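Local coordinates for alkaline phosphatase (Stenotrophomonas maltophilia R551-3, PDB 5JK4), which probably captures phosphate in the periplasm as a PstS-type binding protein, with an alkaline phosphatase activity that remains only inferred, at residues A[4-10]-A[29-35]; A[69-73]-A[86-90]; A[118-122]-A[220-224]; A[303-307]-A[359-363]. All blocks are in the same frame, centred on the assembly; numbering follows the deposited sequence.

Contact 1: A[4-10]-A[29-35]. With PO4 (phosphate ion), chain B.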
loop_
_atom_site.group_PDB
_atom_site.type_symbol
_atom_site.label_atom_id
_atom_site.label_comp_id
_atom_site.label_asym_id
_atom_site.label_seq_id
_atom_site.Cartn_x
_atom_site.Cartn_y
_atom_site.Cartn_z
ATOM N N VAL A 4 1.863 -4.491 21.429
ATOM C CA VAL A 4 2.196 -3.500 20.409
ATOM C C VAL A 4 1.014 -3.470 19.451
ATOM O O VAL A 4 0.754 -4.446 18.742
ATOM C CB VAL A 4 3.511 -3.833 19.689
ATOM C CG1 VAL A 4 3.824 -2.792 18.633
ATOM C CG2 VAL A 4 4.659 -3.934 20.691
ATOM N N THR A 5 0.273 -2.372 19.460
ATOM C CA THR A 5 -1.054 -2.312 18.861
ATOM C C THR A 5 -1.005 -1.648 17.492
ATOM O O THR A 5 -0.625 -0.477 17.375
ATOM C CB THR A 5 -1.965 -1.517 19.788
ATOM O OG1 THR A 5 -2.098 -2.265 20.997
ATOM C CG2 THR A 5 -3.332 -1.276 19.182
ATOM N N GLY A 6 -1.445 -2.375 16.463
ATOM C CA GLY A 6 -1.504 -1.817 15.132
ATOM C C GLY A 6 -2.622 -2.366 14.281
ATOM O O GLY A 6 -3.564 -3.006 14.759
ATOM N N GLY A 7 -2.512 -2.112 12.998
ATOM C CA GLY A 7 -3.573 -2.426 12.069
ATOM C C GLY A 7 -3.480 -1.518 10.857
ATOM O O GLY A 7 -2.525 -0.767 10.695
ATOM N N GLY A 8 -4.470 -1.645 9.978
ATOM C CA GLY A 8 -4.568 -0.787 8.810
ATOM C C GLY A 8 -4.768 -1.562 7.529
ATOM O O GLY A 8 -5.734 -2.327 7.385
ATOM N N ALA A 9 -3.863 -1.322 6.578
ATOM C CA ALA A 9 -3.924 -1.892 5.236
ATOM C C ALA A 9 -4.236 -3.380 5.248
ATOM O O ALA A 9 -3.584 -4.163 5.944
ATOM C CB ALA A 9 -2.576 -1.672 4.550
ATOM N N SER A 10 -5.186 -3.771 4.403
ATOM C CA SER A 10 -5.474 -5.182 4.190
ATOM C C SER A 10 -4.481 -5.860 3.251
ATOM O O SER A 10 -4.259 -7.071 3.366
ATOM C CB SER A 10 -6.903 -5.373 3.669
ATOM O OG SER A 10 -7.063 -4.959 2.328
ATOM N N SER A 29 -0.414 -6.735 17.472
ATOM C CA SER A 29 -1.737 -6.986 16.923
ATOM C C SER A 29 -1.905 -6.205 15.626
ATOM O O SER A 29 -1.248 -5.189 15.405
ATOM C CB SER A 29 -2.838 -6.610 17.916
ATOM O OG SER A 29 -2.761 -5.234 18.270
ATOM N N TYR A 30 -2.785 -6.697 14.755
ATOM C CA TYR A 30 -2.989 -6.071 13.445
ATOM C C TYR A 30 -4.462 -6.168 13.056
ATOM O O TYR A 30 -4.905 -7.171 12.496
ATOM C CB TYR A 30 -2.084 -6.701 12.379
ATOM C CG TYR A 30 -1.997 -5.819 11.142
ATOM C CD1 TYR A 30 -1.104 -4.760 11.090
ATOM C CD2 TYR A 30 -2.818 -6.044 10.047
ATOM C CE1 TYR A 30 -1.030 -3.935 9.987
ATOM C CE2 TYR A 30 -2.750 -5.230 8.935
ATOM C CZ TYR A 30 -1.854 -4.174 8.906
ATOM O OH TYR A 30 -1.743 -3.328 7.821
ATOM N N ALA A 31 -5.211 -5.109 13.330
ATOM C CA ALA A 31 -6.628 -5.042 12.976
ATOM C C ALA A 31 -6.757 -4.547 11.538
ATOM O O ALA A 31 -6.291 -3.453 11.212
ATOM C CB ALA A 31 -7.346 -4.073 13.916
ATOM N N VAL A 32 -7.417 -5.323 10.684
ATOM C CA VAL A 32 -7.535 -4.971 9.271
ATOM C C VAL A 32 -8.686 -3.991 9.079
ATOM O O VAL A 32 -9.846 -4.315 9.349
ATOM C CB VAL A 32 -7.715 -6.221 8.406
ATOM C CG1 VAL A 32 -7.912 -5.833 6.946
ATOM C CG2 VAL A 32 -6.500 -7.126 8.559
ATOM N N THR A 33 -8.369 -2.806 8.563
ATOM C CA THR A 33 -9.343 -1.735 8.386
ATOM C C THR A 33 -9.264 -1.055 7.027
ATOM O O THR A 33 -10.140 -0.237 6.708
ATOM C CB THR A 33 -9.133 -0.645 9.452
ATOM O OG1 THR A 33 -7.815 -0.101 9.324
ATOM C CG2 THR A 33 -9.274 -1.199 10.845
ATOM N N GLY A 34 -8.231 -1.323 6.248
ATOM C CA GLY A 34 -7.878 -0.434 5.163
ATOM C C GLY A 34 -6.924 0.651 5.624
ATOM O O GLY A 34 -6.880 1.038 6.794
ATOM N N SER A 35 -6.152 1.162 4.666
ATOM C CA SER A 35 -5.074 2.100 4.982
ATOM C C SER A 35 -5.573 3.423 5.552
ATOM O O SER A 35 -4.906 4.011 6.404
ATOM C CB SER A 35 -4.243 2.397 3.743
ATOM O OG SER A 35 -3.519 1.267 3.314
HETATM P P PO4 B . -5.706 -1.472 1.673
HETATM O O1 PO4 B . -6.184 -1.390 0.219
HETATM O O2 PO4 B . -6.657 -2.301 2.505
HETATM O O3 PO4 B . -5.599 -0.068 2.257
HETATM O O4 PO4 B . -4.335 -2.177 1.719
HETATM O O HOH W 1 -2.630 -4.945 20.937
HETATM O O HOH W 2 -4.726 -3.826 17.146
#
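Both segments end on the bound phosphate: Ser10 N and OG donate to PO4 O2 at 2.8 and 2.7 Å, and Ser35 N and OG donate to PO4 O3 at 2.8 and 2.7 Å. This is the first beta-alpha-beta unit of a periplasmic-binding-protein fold, with parallel strands 4-8 and 28-32 carrying their C-terminal loops to the anion; Thr151, Ser149, Gly150, Arg145 and Leu11 complete the site. The ladder runs Ser29 N to Val4 O (2.9 Å), a weak Gly6 N to Ser29 O (3.0 Å), Ala31 N to Gly6 O (3.0 Å) and Gly8 N to Ala31 O (2.8 Å). Beyond it Gly8 O takes Thr33 N and, weakly, Gly34 N, both at 2.9 Å, which turns the chain and puts Gly34 at the N-cap position, just before the helix begun by Ser35. The face of the Tyr30 ring lies over Gly7 CA, 3.7 Å from the centroid, a CH-pi contact; a CB on Gly7 would clash with Ala31 O and with the carbonyl O of Gly6. Ser10 CB packs on Val32 CG1 at 3.5 Å. At the tip of the same tyrosine ring, Tyr30 OH donates to Ala9 O at 2.8 Å.

Contact 2: A[69-73]-A[86-90]; sequences ELNTY and YGALV
Tyr73, Leu89 and Leu70 make most of this contact between a helix and the start of a strand. Residues 69-73 are regular alpha-helix, with Tyr73 N bonded to Glu69 O at 2.9 Å; residues 86-88 form a loop that becomes strand at Leu89. The backbones stay well apart, the closest CA atoms being those of Tyr73 and Leu89 at 8.5 Å, so side chains fill the gap. Tyr73 leaves the helix toward the loop with chi1 t and chi2 near 85°, and its OH donates a short hydrogen bond to Gly87 O, 2.6 Å away and close to the ring plane. Gly87 has phi/psi of 96/-171°, a conformation in which a CB would jam against the preceding carbonyl O. Leu89, chi1 p and chi2 p, points back at the helix and sets CD2 over one face of the Tyr73 ring, 3.8 Å from the centroid and 14° off the normal, a CH-pi contact. Its CD1 lies 4.2 Å from CD2 of Leu70, which is chi1 m and chi2 t. Tyr86 CB comes within 3.8 Å of Tyr73 OH, while Tyr86 OH bonds to Asn45. The arrangement is that of a helix face packing on the loop that leads into strand 89-98, an outer strand of the antiparallel sheet in this periplasmic-binding-protein fold, with Leu43 of helix 35-43 touching both Tyr73 and Leu89 in the same apolar cluster.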
loop_
_atom_site.group_PDB
_atom_site.type_symbol
_atom_site.label_atom_id
_atom_site.label_comp_id
_atom_site.label_asym_id
_atom_site.label_seq_id
_atom_site.Cartn_x
_atom_site.Cartn_y
_atom_site.Cartn_z
ATOM N N GLU A 69 -1.612 15.642 6.438
ATOM C CA GLU A 69 -1.506 14.726 7.569
ATOM C C GLU A 69 -0.229 14.988 8.356
ATOM O O GLU A 69 -0.248 15.022 9.594
ATOM C CB GLU A 69 -1.550 13.270 7.089
ATOM C CG GLU A 69 -2.955 12.812 6.722
ATOM C CD GLU A 69 -3.003 11.463 6.013
ATOM O OE1 GLU A 69 -2.051 11.076 5.304
ATOM O OE2 GLU A 69 -4.025 10.758 6.169
ATOM N N LEU A 70 0.888 15.182 7.656
ATOM C CA LEU A 70 2.144 15.426 8.345
ATOM C C LEU A 70 2.113 16.743 9.111
ATOM O O LEU A 70 2.585 16.814 10.252
ATOM C CB LEU A 70 3.304 15.412 7.352
ATOM C CG LEU A 70 3.601 14.078 6.680
ATOM C CD1 LEU A 70 4.686 14.221 5.629
ATOM C CD2 LEU A 70 4.013 13.073 7.714
ATOM N N ASN A 71 1.599 17.804 8.486
ATOM C CA ASN A 71 1.598 19.101 9.155
ATOM C C ASN A 71 0.671 19.098 10.363
ATOM O O ASN A 71 1.012 19.658 11.408
ATOM C CB ASN A 71 1.200 20.200 8.177
ATOM C CG ASN A 71 2.255 20.436 7.120
ATOM O OD1 ASN A 71 3.439 20.138 7.314
ATOM N ND2 ASN A 71 1.835 20.972 5.995
ATOM N N THR A 72 -0.499 18.472 10.244
ATOM C CA THR A 72 -1.401 18.370 11.388
ATOM C C THR A 72 -0.767 17.555 12.510
ATOM O O THR A 72 -0.856 17.931 13.689
ATOM C CB THR A 72 -2.725 17.760 10.938
ATOM O OG1 THR A 72 -3.345 18.679 10.039
ATOM C CG2 THR A 72 -3.652 17.464 12.121
ATOM N N TYR A 73 -0.110 16.444 12.162
ATOM C CA TYR A 73 0.586 15.646 13.163
ATOM C C TYR A 73 1.659 16.472 13.868
ATOM O O TYR A 73 1.717 16.533 15.104
ATOM C CB TYR A 73 1.204 14.386 12.527
ATOM C CG TYR A 73 2.032 13.649 13.548
ATOM C CD1 TYR A 73 1.445 12.740 14.416
ATOM C CD2 TYR A 73 3.371 13.942 13.703
ATOM C CE1 TYR A 73 2.183 12.129 15.412
ATOM C CE2 TYR A 73 4.120 13.339 14.686
ATOM C CZ TYR A 73 3.517 12.442 15.550
ATOM O OH TYR A 73 4.221 11.829 16.566
ATOM N N TYR A 86 4.700 13.827 21.606
ATOM C CA TYR A 86 5.010 12.443 21.274
ATOM C C TYR A 86 6.349 12.316 20.563
ATOM O O TYR A 86 6.965 11.245 20.600
ATOM C CB TYR A 86 3.948 11.848 20.350
ATOM C CG TYR A 86 2.568 11.575 20.921
ATOM C CD1 TYR A 86 2.171 11.988 22.190
ATOM C CD2 TYR A 86 1.654 10.886 20.149
ATOM C CE1 TYR A 86 0.876 11.719 22.647
ATOM C CE2 TYR A 86 0.388 10.608 20.595
ATOM C CZ TYR A 86 -0.005 11.023 21.843
ATOM O OH TYR A 86 -1.292 10.730 22.249
ATOM N N GLY A 87 6.789 13.364 19.881
ATOM C CA GLY A 87 7.965 13.300 19.039
ATOM C C GLY A 87 7.605 13.056 17.591
ATOM O O GLY A 87 6.447 13.125 17.184
ATOM N N ALA A 88 8.641 12.806 16.797
ATOM C CA ALA A 88 8.467 12.584 15.373
ATOM C C ALA A 88 7.776 11.251 15.113
ATOM O O ALA A 88 7.794 10.337 15.941
ATOM C CB ALA A 88 9.830 12.574 14.688
ATOM N N LEU A 89 7.175 11.133 13.934
ATOM C CA LEU A 89 6.752 9.831 13.445
ATOM C C LEU A 89 7.772 9.304 12.442
ATOM O O LEU A 89 8.682 10.011 12.000
ATOM C CB LEU A 89 5.325 9.856 12.882
ATOM C CG LEU A 89 5.002 10.730 11.678
ATOM C CD1 LEU A 89 5.612 10.204 10.378
ATOM C CD2 LEU A 89 3.497 10.821 11.526
ATOM N N VAL A 90 7.616 8.027 12.104
ATOM C CA VAL A 90 8.478 7.303 11.178
ATOM C C VAL A 90 7.576 6.675 10.124
ATOM O O VAL A 90 6.642 5.949 10.466
ATOM C CB VAL A 90 9.276 6.217 11.917
ATOM C CG1 VAL A 90 10.039 5.303 10.950
ATOM C CG2 VAL A 90 10.205 6.845 12.940
#

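Contact 3: A[118-122]-A[220-224]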
loop_
_atom_site.group_PDB
_atom_site.type_symbol
_atom_site.label_atom_id
_atom_site.label_comp_id
_atom_site.label_asym_id
_atom_site.label_seq_id
_atom_site.Cartn_x
_atom_site.Cartn_y
_atom_site.Cartn_z
ATOM N N CYS A 118 -7.574 1.703 -18.700
ATOM C CA CYS A 118 -8.087 3.039 -18.436
ATOM C C CYS A 118 -9.571 3.111 -18.754
ATOM O O CYS A 118 -10.335 3.779 -18.048
ATOM C CB CYS A 118 -7.323 4.051 -19.290
ATOM S SG CYS A 118 -5.553 4.155 -18.938
ATOM N N GLY A 119 -9.988 2.472 -19.849
ATOM C CA GLY A 119 -11.388 2.506 -20.228
ATOM C C GLY A 119 -12.283 1.778 -19.243
ATOM O O GLY A 119 -13.392 2.228 -18.943
ATOM N N ILE A 120 -11.831 0.628 -18.746
ATOM C CA ILE A 120 -12.639 -0.143 -17.802
ATOM C C ILE A 120 -12.835 0.639 -16.504
ATOM O O ILE A 120 -13.958 0.778 -16.003
ATOM C CB ILE A 120 -11.998 -1.520 -17.539
ATOM C CG1 ILE A 120 -12.073 -2.395 -18.787
ATOM C CG2 ILE A 120 -12.679 -2.208 -16.352
ATOM C CD1 ILE A 120 -11.159 -3.610 -18.738
ATOM N N PHE A 121 -11.749 1.149 -15.934
ATOM C CA PHE A 121 -11.828 1.765 -14.614
ATOM C C PHE A 121 -12.383 3.182 -14.639
ATOM O O PHE A 121 -12.696 3.722 -13.571
ATOM C CB PHE A 121 -10.489 1.660 -13.877
ATOM C CG PHE A 121 -10.232 0.269 -13.393
ATOM C CD1 PHE A 121 -10.918 -0.229 -12.294
ATOM C CD2 PHE A 121 -9.365 -0.581 -14.063
ATOM C CE1 PHE A 121 -10.736 -1.518 -11.871
ATOM C CE2 PHE A 121 -9.183 -1.882 -13.636
ATOM C CZ PHE A 121 -9.862 -2.350 -12.529
ATOM N N SER A 122 -12.541 3.778 -15.821
ATOM C CA SER A 122 -13.207 5.068 -15.963
ATOM C C SER A 122 -14.680 4.942 -16.306
ATOM O O SER A 122 -15.386 5.948 -16.228
ATOM C CB SER A 122 -12.530 5.904 -17.051
ATOM O OG SER A 122 -12.668 5.313 -18.325
ATOM N N ARG A 220 -17.861 -9.351 -13.560
ATOM C CA ARG A 220 -17.205 -8.357 -12.729
ATOM C C ARG A 220 -15.702 -8.287 -12.967
ATOM O O ARG A 220 -15.054 -9.259 -13.376
ATOM C CB ARG A 220 -17.504 -8.620 -11.257
ATOM C CG ARG A 220 -18.900 -8.216 -10.856
ATOM C CD ARG A 220 -19.230 -8.526 -9.412
ATOM N NE ARG A 220 -20.482 -7.886 -9.040
ATOM C CZ ARG A 220 -21.015 -7.912 -7.829
ATOM N NH1 ARG A 220 -20.415 -8.562 -6.840
ATOM N NH2 ARG A 220 -22.157 -7.273 -7.608
ATOM N N VAL A 221 -15.157 -7.107 -12.669
ATOM C CA VAL A 221 -13.728 -6.826 -12.667
ATOM C C VAL A 221 -13.449 -6.057 -11.384
ATOM O O VAL A 221 -14.274 -5.255 -10.941
ATOM C CB VAL A 221 -13.308 -5.966 -13.884
ATOM C CG1 VAL A 221 -11.825 -5.692 -13.873
ATOM C CG2 VAL A 221 -13.724 -6.578 -15.206
ATOM N N GLY A 222 -12.278 -6.276 -10.790
ATOM C CA GLY A 222 -11.871 -5.517 -9.621
ATOM C C GLY A 222 -10.380 -5.270 -9.594
ATOM O O GLY A 222 -9.693 -5.418 -10.612
ATOM N N TYR A 223 -9.880 -4.859 -8.431
ATOM C CA TYR A 223 -8.459 -4.608 -8.249
ATOM C C TYR A 223 -8.087 -5.008 -6.831
ATOM O O TYR A 223 -8.815 -4.709 -5.880
ATOM C CB TYR A 223 -8.120 -3.139 -8.528
ATOM C CG TYR A 223 -8.849 -2.123 -7.653
ATOM C CD1 TYR A 223 -10.076 -1.604 -8.027
ATOM C CD2 TYR A 223 -8.287 -1.666 -6.463
ATOM C CE1 TYR A 223 -10.738 -0.679 -7.239
ATOM C CE2 TYR A 223 -8.954 -0.746 -5.662
ATOM C CZ TYR A 223 -10.182 -0.252 -6.062
ATOM O OH TYR A 223 -10.862 0.657 -5.288
ATOM N N VAL A 224 -6.976 -5.731 -6.689
ATOM C CA VAL A 224 -6.598 -6.240 -5.378
ATOM C C VAL A 224 -5.108 -6.534 -5.361
ATOM O O VAL A 224 -4.504 -6.850 -6.390
ATOM C CB VAL A 224 -7.449 -7.483 -5.006
ATOM C CG1 VAL A 224 -7.058 -8.710 -5.832
ATOM C CG2 VAL A 224 -7.383 -7.765 -3.525
#
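Phe121 reaches from the helix with chi1 m and lays the far end of its ring against three consecutive residues of the 220-224 segment. Its CZ is 4.1 Å from Val221 CG1 and 3.6 Å from Gly222 O, and its CE1 is 3.9 Å from Tyr223 CD1. The carbonyl lies near the plane of the ring, so Gly222 O faces the aromatic edge; it is buried with no hydrogen-bonding partner in the model. The adjacent Ile120, pointing at the strand, adds CG2 at 4.4 Å from Val221 CG1, so this valine methyl is touched by both side chains. The nearest CA pairs, Ile120 with Val221 at 8.5 Å and Phe121 with Gly222 at 8.8 Å, leave a gap filled by these apolar groups; 175 Å² is buried, a small, mostly apolar contact. Val221 and Tyr223 both point toward the helix, while a CB on Gly222 between them would point away, the alternation of an extended chain. The hydroxyl of Tyr223 bonds to Ser152 and Arg145 N, the latter residue being a phosphate ligand. Cys118 ties the helix through its disulfide to Cys163. Helix 114-122 thus covers the parallel sheet where strand 220-221 runs beside strand 141-144, with Ile120 and Phe121 also resting on Val142 and Phe121 reaching Leu159 of helix 150-162.

Contact 4: A[303-307]-A[359-363]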
loop_
_atom_site.group_PDB
_atom_site.type_symbol
_atom_site.label_atom_id
_atom_site.label_comp_id
_atom_site.label_asym_id
_atom_site.label_seq_id
_atom_site.Cartn_x
_atom_site.Cartn_y
_atom_site.Cartn_z
ATOM N N GLY A 303 9.182 0.284 22.525
ATOM C CA GLY A 303 10.258 0.793 21.689
ATOM C C GLY A 303 11.277 -0.275 21.325
ATOM O O GLY A 303 11.707 -0.376 20.172
ATOM N N ALA A 304 11.680 -1.085 22.305
ATOM C CA ALA A 304 12.637 -2.153 22.042
ATOM C C ALA A 304 12.061 -3.191 21.086
ATOM O O ALA A 304 12.771 -3.702 20.214
ATOM C CB ALA A 304 13.044 -2.821 23.354
ATOM N N ASN A 305 10.779 -3.528 21.253
ATOM C CA ASN A 305 10.140 -4.495 20.370
ATOM C C ASN A 305 10.067 -3.969 18.942
ATOM O O ASN A 305 10.250 -4.730 17.988
ATOM C CB ASN A 305 8.714 -4.789 20.852
ATOM C CG ASN A 305 8.620 -5.648 22.118
ATOM O OD1 ASN A 305 7.515 -5.815 22.625
ATOM N ND2 ASN A 305 9.727 -6.168 22.627
ATOM N N VAL A 306 9.766 -2.682 18.773
ATOM C CA VAL A 306 9.776 -2.091 17.439
ATOM C C VAL A 306 11.176 -2.154 16.845
ATOM O O VAL A 306 11.349 -2.592 15.703
ATOM C CB VAL A 306 9.210 -0.660 17.475
ATOM C CG1 VAL A 306 9.429 0.040 16.158
ATOM C CG2 VAL A 306 7.730 -0.695 17.811
ATOM N N ARG A 307 12.196 -1.719 17.599
ATOM C CA ARG A 307 13.566 -1.798 17.079
ATOM C C ARG A 307 13.929 -3.220 16.691
ATOM O O ARG A 307 14.579 -3.442 15.664
ATOM C CB ARG A 307 14.590 -1.310 18.101
ATOM C CG ARG A 307 14.684 0.183 18.235
ATOM C CD ARG A 307 15.995 0.637 18.902
ATOM N NE ARG A 307 16.208 -0.035 20.178
ATOM C CZ ARG A 307 15.664 0.332 21.334
ATOM N NH1 ARG A 307 14.880 1.396 21.399
ATOM N NH2 ARG A 307 15.908 -0.376 22.431
ATOM N N ALA A 359 16.692 7.184 15.567
ATOM C CA ALA A 359 16.226 5.832 15.823
ATOM C C ALA A 359 15.077 5.802 16.818
ATOM O O ALA A 359 14.894 6.707 17.637
ATOM C CB ALA A 359 17.360 4.957 16.353
ATOM N N VAL A 360 14.310 4.715 16.748
ATOM C CA VAL A 360 13.220 4.483 17.684
ATOM C C VAL A 360 13.783 4.399 19.094
ATOM O O VAL A 360 14.638 3.558 19.399
ATOM C CB VAL A 360 12.431 3.229 17.286
ATOM C CG1 VAL A 360 11.380 2.887 18.340
ATOM C CG2 VAL A 360 11.769 3.426 15.921
ATOM N N ASN A 361 13.290 5.269 19.968
ATOM C CA ASN A 361 13.746 5.378 21.351
ATOM C C ASN A 361 15.254 5.606 21.462
ATOM O O ASN A 361 15.884 5.191 22.439
ATOM C CB ASN A 361 13.225 4.246 22.244
ATOM C CG ASN A 361 11.822 4.526 22.731
ATOM O OD1 ASN A 361 11.163 5.404 22.211
ATOM N ND2 ASN A 361 11.370 3.818 23.732
ATOM N N ASN A 362 15.829 6.340 20.516
ATOM C CA ASN A 362 17.153 6.900 20.732
ATOM C C ASN A 362 17.160 7.674 22.051
ATOM O O ASN A 362 16.293 8.533 22.259
ATOM C CB ASN A 362 17.511 7.855 19.595
ATOM C CG ASN A 362 18.767 8.653 19.886
ATOM O OD1 ASN A 362 18.709 9.849 20.162
ATOM N ND2 ASN A 362 19.908 7.980 19.869
ATOM N N PRO A 363 18.098 7.402 22.966
ATOM C CA PRO A 363 18.004 8.059 24.281
ATOM C C PRO A 363 18.028 9.574 24.210
ATOM O O PRO A 363 17.253 10.226 24.918
ATOM C CB PRO A 363 19.188 7.470 25.058
ATOM C CG PRO A 363 19.407 6.143 24.422
ATOM C CD PRO A 363 19.100 6.319 22.968
HETATM O O HOH W 3 13.160 1.526 24.156
#
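One direct hydrogen bond joins the segments: Arg307 NH1 donates to Val360 O at 3.0 Å, with the carbonyl near the guanidinium plane. The arginine comes off helix 300-313 sideways and folds back through an m chi3, which brings its end to the loop. A water adds a second polar link, accepting from Asn361 ND2 at 2.9 Å and from Arg307 NH1 at a longer 3.3 Å. Asn361 OD1, in turn, accepts from Tyr297 N, just ahead of the helix. Backbone bonding shapes the loop itself. Residues 359-362 form a type II beta turn closed by Asn362 N to Ala359 O at 3.0 Å; Val360 and Asn361 hold its two central positions, and Asn362 then N-caps the short helix 363-366 by bonding to Thr365 N. Van der Waals packing centres on Val360, which points at the helix: its CG1 lies 4.1 Å from Val306 CG1 and 3.8 Å from Gly303 O, and its CB is 3.9 Å from Arg307 CG. Gly303 gives the closest backbone approach, its CA 5.8 Å from Asn361 CA and 3.8 Å from Asn361 ND2, where a CB would clash. The chemistry is therefore mixed: a valine packs on the helix while the carbonyl of that same residue meets a positive charge, so across this contact the polar link pairs a charged donor with a neutral acceptor rather than forming a salt bridge.

In the fold
The contacts follow one another along the chain in numerical order, each closing before the next opens. Contacts 1, 2 and 4 cluster. The centres of contacts 2 and 4 are about 17 Å apart. Contacts 1 and 4, with centres about 20 Å apart, touch through Val4 CG2 and Asn305 OD1 (3.9 Å). Contact 3 stands off, its centre 42 Å from that of contact 4 and 34 Å from that of contact 2, across the chain's centre from both. Its sheet, strands 199-201, 141-144 and 220-221, is separate from the parallel pair 4-8 and 28-32 of contact 1. The phosphate lies between, held by Ser10 and Ser35 of contact 1 and by Arg145 and residues 149-151 near contact 3, consistent with a two-lobed binding protein.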